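Local coordinates for oxidoreductase, NAD-binding/iron-sulfur cluster-binding protein (Nitratireductor pacificus pht-3B, PDB 6ZXU) that removes halogen substituents from organohalides by reductive dehalogenation, with a cobalamin and two [4Fe-4S] clusters bound in one chain, at residues A81-R86 against Q352-L357; Q358-K363 against G471-S476; G371-P376 against T521-S526. One frame throughout, in Å; residues are numbered along the deposited sequence.

Interaction 1 of 3, residues A81-R86 against Q352-L357; sequences ARLFTR and QNMVPL
Two flat side chains of the 81-86 segment, the Phe-84 ring and the Arg-86 guanidinium, meet the 352-357 segment with their edges. The sulfur of Met-354 lies at the rim of the phenyl ring, 5.2 Å from SD to the ring centroid of Phe-84 and 87° off the ring normal. It is equally close to two rim atoms, CE1 and CZ, each of Phe-84 at 4.1 Å from SD. The Arg-86 guanidinium has two neighbours in its plane: Leu-83 CD1 from its own segment and, across the contact, Asn-353 OD1, 3.6 Å from NH1. The amide of Asn-353 comes in at this edge, its plane 89° from that of the guanidinium, and its ND2 is tied back to Pro-349 O within its own helix.

Between these two flanks sits Leu-83, the residue most covered by the other segment. Its CG is anti to the backbone N (chi1 175°), and the two methyls beyond it, CD1 and CD2, divide the work. CD2 touches Met-354 CG at 3.7 Å and Leu-357 CD1 at 4.0 Å, while CD1 lies against Asn-353 CB at 4.1 Å. Leu-83 and Met-354 cross at about a right angle, so the methionine chain passes the methyl with its middle and carries its sulfur on to the phenylalanine.

Further out, helix 445-469 meets both partners of the sulfur contact through Glu-458, and helix 168-190 packs on Phe-84 through Met-174 and Ala-177. The contact thus joins the C-terminal part of helix 74-85 to that of helix 342-354 and the 3-10 segment after it, by an apolar centre with one polar pair, Arg-86 and Asn-353, at one side; its signature is an edge-on Met-aromatic contact within a helix-helix interface.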
# COMPACT_ATOMS: atom_id res chain seq x y z
N ALA A 81 -9.07 11.11 11.92
CA ALA A 81 -9.54 10.27 13.05
C ALA A 81 -11.04 10.37 13.24
O ALA A 81 -11.71 9.36 13.46
CB ALA A 81 -8.79 10.67 14.34
N ARG A 82 -11.60 11.58 13.14
CA ARG A 82 -13.03 11.75 13.33
C ARG A 82 -13.77 11.07 12.22
O ARG A 82 -14.81 10.54 12.42
CB ARG A 82 -13.39 13.23 13.40
CG ARG A 82 -13.00 13.92 14.73
CD ARG A 82 -13.73 15.25 14.93
NE ARG A 82 -13.34 16.21 13.88
CZ ARG A 82 -12.28 17.01 13.92
NH1 ARG A 82 -11.48 17.01 15.01
NH2 ARG A 82 -12.00 17.83 12.89
N LEU A 83 -13.24 11.17 11.01
CA LEU A 83 -13.84 10.48 9.90
C LEU A 83 -13.87 8.98 10.14
O LEU A 83 -14.87 8.34 9.93
CB LEU A 83 -13.05 10.77 8.64
CG LEU A 83 -13.50 10.03 7.42
CD1 LEU A 83 -14.87 10.53 7.03
CD2 LEU A 83 -12.46 10.26 6.27
N PHE A 84 -12.74 8.40 10.57
CA PHE A 84 -12.68 6.96 10.78
C PHE A 84 -13.54 6.48 11.94
O PHE A 84 -14.04 5.37 11.88
CB PHE A 84 -11.20 6.49 10.97
CG PHE A 84 -10.30 6.81 9.82
CD1 PHE A 84 -10.78 6.87 8.50
CD2 PHE A 84 -8.92 6.95 10.03
CE1 PHE A 84 -9.93 7.21 7.45
CE2 PHE A 84 -8.07 7.24 8.98
CZ PHE A 84 -8.55 7.38 7.69
N THR A 85 -13.73 7.33 12.95
CA THR A 85 -14.68 7.10 14.02
C THR A 85 -16.12 6.74 13.61
O THR A 85 -16.74 5.87 14.22
CB THR A 85 -14.74 8.32 14.93
OG1 THR A 85 -13.43 8.56 15.47
CG2 THR A 85 -15.73 8.12 16.01
N ARG A 86 -16.60 7.29 12.51
CA ARG A 86 -17.93 6.97 11.97
C ARG A 86 -18.05 5.52 11.58
O ARG A 86 -19.15 5.01 11.40
CB ARG A 86 -18.23 7.86 10.72
CG ARG A 86 -17.92 9.33 11.06
CD ARG A 86 -18.51 10.41 10.20
NE ARG A 86 -18.43 10.19 8.76
CZ ARG A 86 -19.42 9.75 7.98
NH1 ARG A 86 -19.20 9.64 6.65
NH2 ARG A 86 -20.61 9.41 8.49
N GLN A 352 -14.11 5.34 0.40
CA GLN A 352 -15.09 6.20 -0.28
C GLN A 352 -15.28 7.55 0.39
O GLN A 352 -15.46 8.56 -0.26
CB GLN A 352 -16.41 5.49 -0.45
CG GLN A 352 -16.41 4.37 -1.43
CD GLN A 352 -17.74 3.56 -1.35
OE1 GLN A 352 -18.49 3.60 -0.32
NE2 GLN A 352 -18.05 2.81 -2.43
N ASN A 353 -15.26 7.58 1.69
CA ASN A 353 -15.49 8.79 2.41
C ASN A 353 -14.32 9.68 2.60
O ASN A 353 -14.46 10.74 3.18
CB ASN A 353 -16.18 8.49 3.71
CG ASN A 353 -17.62 8.02 3.47
OD1 ASN A 353 -18.52 8.83 3.23
ND2 ASN A 353 -17.84 6.70 3.46
N MET A 354 -13.14 9.25 2.19
CA MET A 354 -12.00 10.16 2.12
C MET A 354 -12.05 11.04 0.88
O MET A 354 -11.40 12.09 0.83
CB MET A 354 -10.67 9.39 2.20
CG MET A 354 -10.28 8.96 3.61
SD MET A 354 -8.62 8.24 3.72
CE MET A 354 -8.82 6.65 2.88
N VAL A 355 -12.82 10.63 -0.14
CA VAL A 355 -12.85 11.35 -1.41
C VAL A 355 -13.26 12.86 -1.23
O VAL A 355 -12.56 13.74 -1.77
CB VAL A 355 -13.71 10.67 -2.43
CG1 VAL A 355 -13.78 11.51 -3.68
CG2 VAL A 355 -13.14 9.29 -2.75
N PRO A 356 -14.26 13.18 -0.41
CA PRO A 356 -14.62 14.60 -0.29
C PRO A 356 -13.55 15.44 0.38
O PRO A 356 -13.64 16.68 0.29
CB PRO A 356 -15.89 14.56 0.60
CG PRO A 356 -16.47 13.21 0.33
CD PRO A 356 -15.28 12.33 0.22
N LEU A 357 -12.55 14.79 1.00
CA LEU A 357 -11.51 15.51 1.70
C LEU A 357 -10.26 15.71 0.90
O LEU A 357 -9.29 16.18 1.43
CB LEU A 357 -11.18 14.83 3.04
CG LEU A 357 -12.34 14.52 4.00
CD1 LEU A 357 -11.80 14.13 5.36
CD2 LEU A 357 -13.25 15.70 4.17

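Interaction 2 of 3, residues Q358-K363 against G471-S476; sequences QGTREK and GYSARS
Arg-475 runs its side chain past the backbone of the 358-363 loop, with CG anti to the backbone N (chi1 -178°) and the chain extended as far as NE. CB lies 3.6 Å from Thr-360 O, CG faces Gln-358 O, and CD lies near both Gly-359 O and Arg-361 CG. At the tip, NH1 donates to Gly-359 O at 2.9 Å, with the acceptor in the guanidinium plane. One face of that plane carries Gln-358 CB; the opposite face carries the guanidinium of Arg-361, stacked with centres 4.0 Å apart and planes at 20°. NH2 of Arg-475 and NH2 of Arg-361 come within 3.6 Å, a like-charge approach that the salt bridge from Arg-361 NE to Glu-483 probably eases.

Ser-473 OG grips the other end of the loop: it donates to Glu-362 O at 2.6 Å, arriving from above the carbonyl plane, and accepts from Thr-360 OG1 at 2.9 Å.

Between these ends, Ser-476 N donates to Gln-358 O (2.8 Å) and Thr-360 N to Ala-474 O (3.1 Å). These bonds flank Gly-359 and Arg-475. Gly-359, at phi 122°, has its CA against Ala-474 O, where a CB would collide with that oxygen and with the preceding carbonyl. The arrangement is a single antiparallel beta bridge, a non-hydrogen-bonded pair, by which the loop borders strand 474-477 at the margin of a four-stranded antiparallel sheet.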
# COMPACT_ATOMS: atom_id res chain seq x y z
N GLN A 358 -10.29 15.34 -0.39
CA GLN A 358 -9.02 15.29 -1.22
C GLN A 358 -8.38 16.65 -1.46
O GLN A 358 -7.19 16.74 -1.59
CB GLN A 358 -9.26 14.56 -2.52
CG GLN A 358 -9.37 13.07 -2.23
CD GLN A 358 -9.42 12.22 -3.48
OE1 GLN A 358 -9.05 12.65 -4.55
NE2 GLN A 358 -9.89 11.02 -3.35
N GLY A 359 -9.15 17.73 -1.46
CA GLY A 359 -8.60 19.06 -1.48
C GLY A 359 -9.03 19.97 -2.64
O GLY A 359 -9.98 19.66 -3.34
N THR A 360 -8.25 21.02 -2.87
CA THR A 360 -8.62 22.17 -3.65
C THR A 360 -7.85 22.24 -4.96
O THR A 360 -6.72 21.81 -5.05
CB THR A 360 -8.23 23.50 -2.92
OG1 THR A 360 -6.80 23.51 -2.59
CG2 THR A 360 -9.04 23.67 -1.69
N ARG A 361 -8.51 22.72 -6.00
CA ARG A 361 -7.87 22.97 -7.28
C ARG A 361 -7.53 24.45 -7.50
O ARG A 361 -6.70 24.76 -8.32
CB ARG A 361 -8.75 22.50 -8.40
CG ARG A 361 -9.13 21.04 -8.40
CD ARG A 361 -10.06 20.71 -9.50
NE ARG A 361 -10.59 19.33 -9.49
CZ ARG A 361 -11.56 18.90 -8.68
NH1 ARG A 361 -12.06 19.70 -7.77
NH2 ARG A 361 -12.00 17.65 -8.76
N GLU A 362 -8.12 25.34 -6.70
CA GLU A 362 -7.94 26.80 -6.89
C GLU A 362 -6.72 27.30 -6.17
O GLU A 362 -6.32 26.73 -5.15
CB GLU A 362 -9.19 27.55 -6.39
CG GLU A 362 -9.19 27.82 -4.87
CD GLU A 362 -9.92 26.74 -3.97
OE1 GLU A 362 -9.94 26.95 -2.71
OE2 GLU A 362 -10.46 25.68 -4.49
N LYS A 363 -6.09 28.38 -6.69
CA LYS A 363 -4.92 28.97 -6.02
C LYS A 363 -5.30 29.45 -4.64
O LYS A 363 -6.43 29.93 -4.42
CB LYS A 363 -4.30 30.11 -6.82
CG LYS A 363 -3.79 29.67 -8.17
CD LYS A 363 -2.63 28.67 -8.10
CE LYS A 363 -2.21 28.13 -9.51
NZ LYS A 363 -1.23 26.93 -9.47
N GLY A 471 -1.41 27.68 3.18
CA GLY A 471 -1.83 28.53 2.09
C GLY A 471 -1.26 28.17 0.73
O GLY A 471 -1.06 29.05 -0.13
N TYR A 472 -1.07 26.85 0.50
CA TYR A 472 -0.67 26.36 -0.82
C TYR A 472 -1.65 25.34 -1.28
O TYR A 472 -1.92 24.36 -0.56
CB TYR A 472 0.75 25.79 -0.75
CG TYR A 472 1.76 26.83 -0.49
CD1 TYR A 472 2.32 27.56 -1.55
CD2 TYR A 472 2.18 27.13 0.79
CE1 TYR A 472 3.24 28.57 -1.33
CE2 TYR A 472 3.09 28.13 1.02
CZ TYR A 472 3.65 28.82 -0.05
OH TYR A 472 4.58 29.78 0.20
N SER A 473 -2.28 25.56 -2.41
CA SER A 473 -3.34 24.70 -2.88
C SER A 473 -2.74 23.24 -3.05
O SER A 473 -1.60 23.09 -3.41
CB SER A 473 -3.86 25.17 -4.22
OG SER A 473 -5.01 24.51 -4.61
N ALA A 474 -3.54 22.25 -2.73
CA ALA A 474 -3.07 20.85 -2.78
C ALA A 474 -4.28 19.96 -2.84
O ALA A 474 -5.30 20.22 -2.18
CB ALA A 474 -2.22 20.54 -1.59
N ARG A 475 -4.20 18.94 -3.69
CA ARG A 475 -5.25 17.96 -3.86
C ARG A 475 -4.64 16.57 -3.97
O ARG A 475 -3.67 16.38 -4.71
CB ARG A 475 -6.04 18.27 -5.10
CG ARG A 475 -7.16 17.31 -5.27
CD ARG A 475 -8.20 17.72 -6.22
NE ARG A 475 -9.17 16.63 -6.40
CZ ARG A 475 -10.33 16.46 -5.75
NH1 ARG A 475 -10.74 17.32 -4.82
NH2 ARG A 475 -11.10 15.45 -6.06
N SER A 476 -5.17 15.59 -3.23
CA SER A 476 -4.68 14.20 -3.41
C SER A 476 -5.44 13.50 -4.53
O SER A 476 -6.51 13.91 -4.95
CB SER A 476 -4.77 13.40 -2.10
OG SER A 476 -6.07 13.14 -1.78

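Interaction 3 of 3, residues G371-P376 against T521-S526; sequences GDLSDP and TDLPMS
Pro-376 meets Pro-524, Met-525 and Ser-526 at the N-terminal end of helix 376-390, for which Asp-375 is the N-cap residue. Ser-526 N donates to Pro-376 O at 3.1 Å in a nearly straight bond (164° at the hydrogen), but it stands above the carbonyl, 76° out of its plane. The same oxygen receives a CA-H...O contact from Met-525 CA at 3.5 Å. Ser-526 OG, turned anti to its carbonyl carbon (chi1 -56°), reaches back to 3.3 Å from Pro-376 C, while the proline CB rests 3.8 Å from Pro-524 O. At the other end of the contact Leu-373 CD1 and Leu-523 CD1 approach only loosely, at 4.5 Å.

One helix residue serves both sides: Asn-379 ND2 donates to Leu-373 O and to Pro-524 O, tying the two loops to the first turn. Asp-375 OD1 caps this turn weakly, through the N-H groups of Gly-377 and Arg-378.

Both loops are shaped from within as well. An ST turn, Leu-523 N to Thr-521 OG1, bends the chain just after strand 514-521. In the opposing loop an Asx turn brings Ser-374 N above the carboxylate plane of Asp-372, while Ser-374 OG meets the syn lone pair of that same OD1 at 2.7 Å.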
# COMPACT_ATOMS: atom_id res chain seq x y z
N GLY A 371 6.17 27.86 9.35
CA GLY A 371 7.58 28.19 9.51
C GLY A 371 8.15 28.78 8.21
O GLY A 371 7.41 29.25 7.36
N ASP A 372 9.45 28.69 8.06
CA ASP A 372 10.13 29.26 6.91
C ASP A 372 10.02 28.36 5.70
O ASP A 372 10.55 27.26 5.67
CB ASP A 372 11.60 29.46 7.27
CG ASP A 372 12.42 30.05 6.09
OD1 ASP A 372 11.84 30.61 5.14
OD2 ASP A 372 13.65 29.95 6.15
N LEU A 373 9.32 28.83 4.72
CA LEU A 373 9.07 28.09 3.50
C LEU A 373 9.84 28.65 2.31
O LEU A 373 9.49 28.43 1.16
CB LEU A 373 7.57 28.12 3.22
CG LEU A 373 6.75 27.48 4.33
CD1 LEU A 373 5.28 27.63 4.05
CD2 LEU A 373 7.10 25.99 4.44
N SER A 374 10.88 29.40 2.59
CA SER A 374 11.55 30.16 1.52
C SER A 374 12.58 29.35 0.79
O SER A 374 12.98 29.72 -0.30
CB SER A 374 12.24 31.44 2.08
OG SER A 374 13.33 31.12 2.93
N ASP A 375 13.00 28.22 1.38
CA ASP A 375 14.01 27.32 0.74
C ASP A 375 13.33 26.06 0.15
O ASP A 375 12.82 25.25 0.89
CB ASP A 375 15.06 26.95 1.78
CG ASP A 375 16.19 26.08 1.22
OD1 ASP A 375 16.07 25.47 0.14
OD2 ASP A 375 17.27 26.08 1.83
N PRO A 376 13.29 25.94 -1.18
CA PRO A 376 12.63 24.78 -1.77
C PRO A 376 13.37 23.44 -1.49
O PRO A 376 12.72 22.43 -1.35
CB PRO A 376 12.55 25.10 -3.26
CG PRO A 376 12.97 26.51 -3.37
CD PRO A 376 13.83 26.82 -2.21
N THR A 521 0.45 19.90 -5.63
CA THR A 521 0.51 21.08 -4.83
C THR A 521 1.23 22.21 -5.53
O THR A 521 2.01 21.99 -6.43
CB THR A 521 1.15 20.78 -3.46
OG1 THR A 521 1.06 21.92 -2.57
CG2 THR A 521 2.57 20.29 -3.53
N ASP A 522 1.04 23.43 -4.98
CA ASP A 522 1.87 24.61 -5.35
C ASP A 522 3.01 24.91 -4.40
O ASP A 522 3.83 25.79 -4.70
CB ASP A 522 0.96 25.86 -5.50
CG ASP A 522 0.05 25.76 -6.71
OD1 ASP A 522 0.47 25.13 -7.77
OD2 ASP A 522 -1.10 26.28 -6.56
N LEU A 523 3.15 24.18 -3.29
CA LEU A 523 4.30 24.40 -2.42
C LEU A 523 5.60 24.25 -3.14
O LEU A 523 5.88 23.23 -3.73
CB LEU A 523 4.27 23.44 -1.26
CG LEU A 523 5.39 23.56 -0.27
CD1 LEU A 523 5.19 24.84 0.54
CD2 LEU A 523 5.45 22.34 0.65
N PRO A 524 6.45 25.29 -3.15
CA PRO A 524 7.75 25.18 -3.88
C PRO A 524 8.70 24.20 -3.26
O PRO A 524 9.00 24.31 -2.06
CB PRO A 524 8.34 26.64 -3.83
CG PRO A 524 7.13 27.48 -3.63
CD PRO A 524 6.16 26.68 -2.76
N MET A 525 9.16 23.23 -4.08
CA MET A 525 10.02 22.15 -3.61
C MET A 525 11.06 21.85 -4.66
O MET A 525 10.69 21.89 -5.83
CB MET A 525 9.18 20.89 -3.36
CG MET A 525 8.14 21.01 -2.30
SD MET A 525 6.96 19.64 -2.15
CE MET A 525 6.11 19.78 -3.72
N SER A 526 12.26 21.52 -4.24
CA SER A 526 13.22 20.92 -5.16
C SER A 526 12.75 19.52 -5.64
O SER A 526 12.18 18.75 -4.86
CB SER A 526 14.57 20.76 -4.52
OG SER A 526 14.99 22.01 -4.04

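Interactions 1 and 2 follow one another directly in sequence, Leu-357 closing the first and Gln-358 opening the second; their centres lie 18 Å apart. Interactions 2 and 3 touch, with centres 15 Å apart. A salt bridge from Lys-363 NZ to Asp-522 OD2 (3.0 Å) joins them, as does a probable hydrogen bond from Thr-521 OG1 to Ser-473 O (3.0 Å), and Tyr-472 packs on Pro-524. Interactions 1 and 3 lie away from the annotated sites. Interaction 2 lies nearer the cofactor than interaction 1, though not against it: the Gln-358 side chain is about 10 Å from the bound cobalamin, against about 13 Å for that of Met-354 in interaction 1.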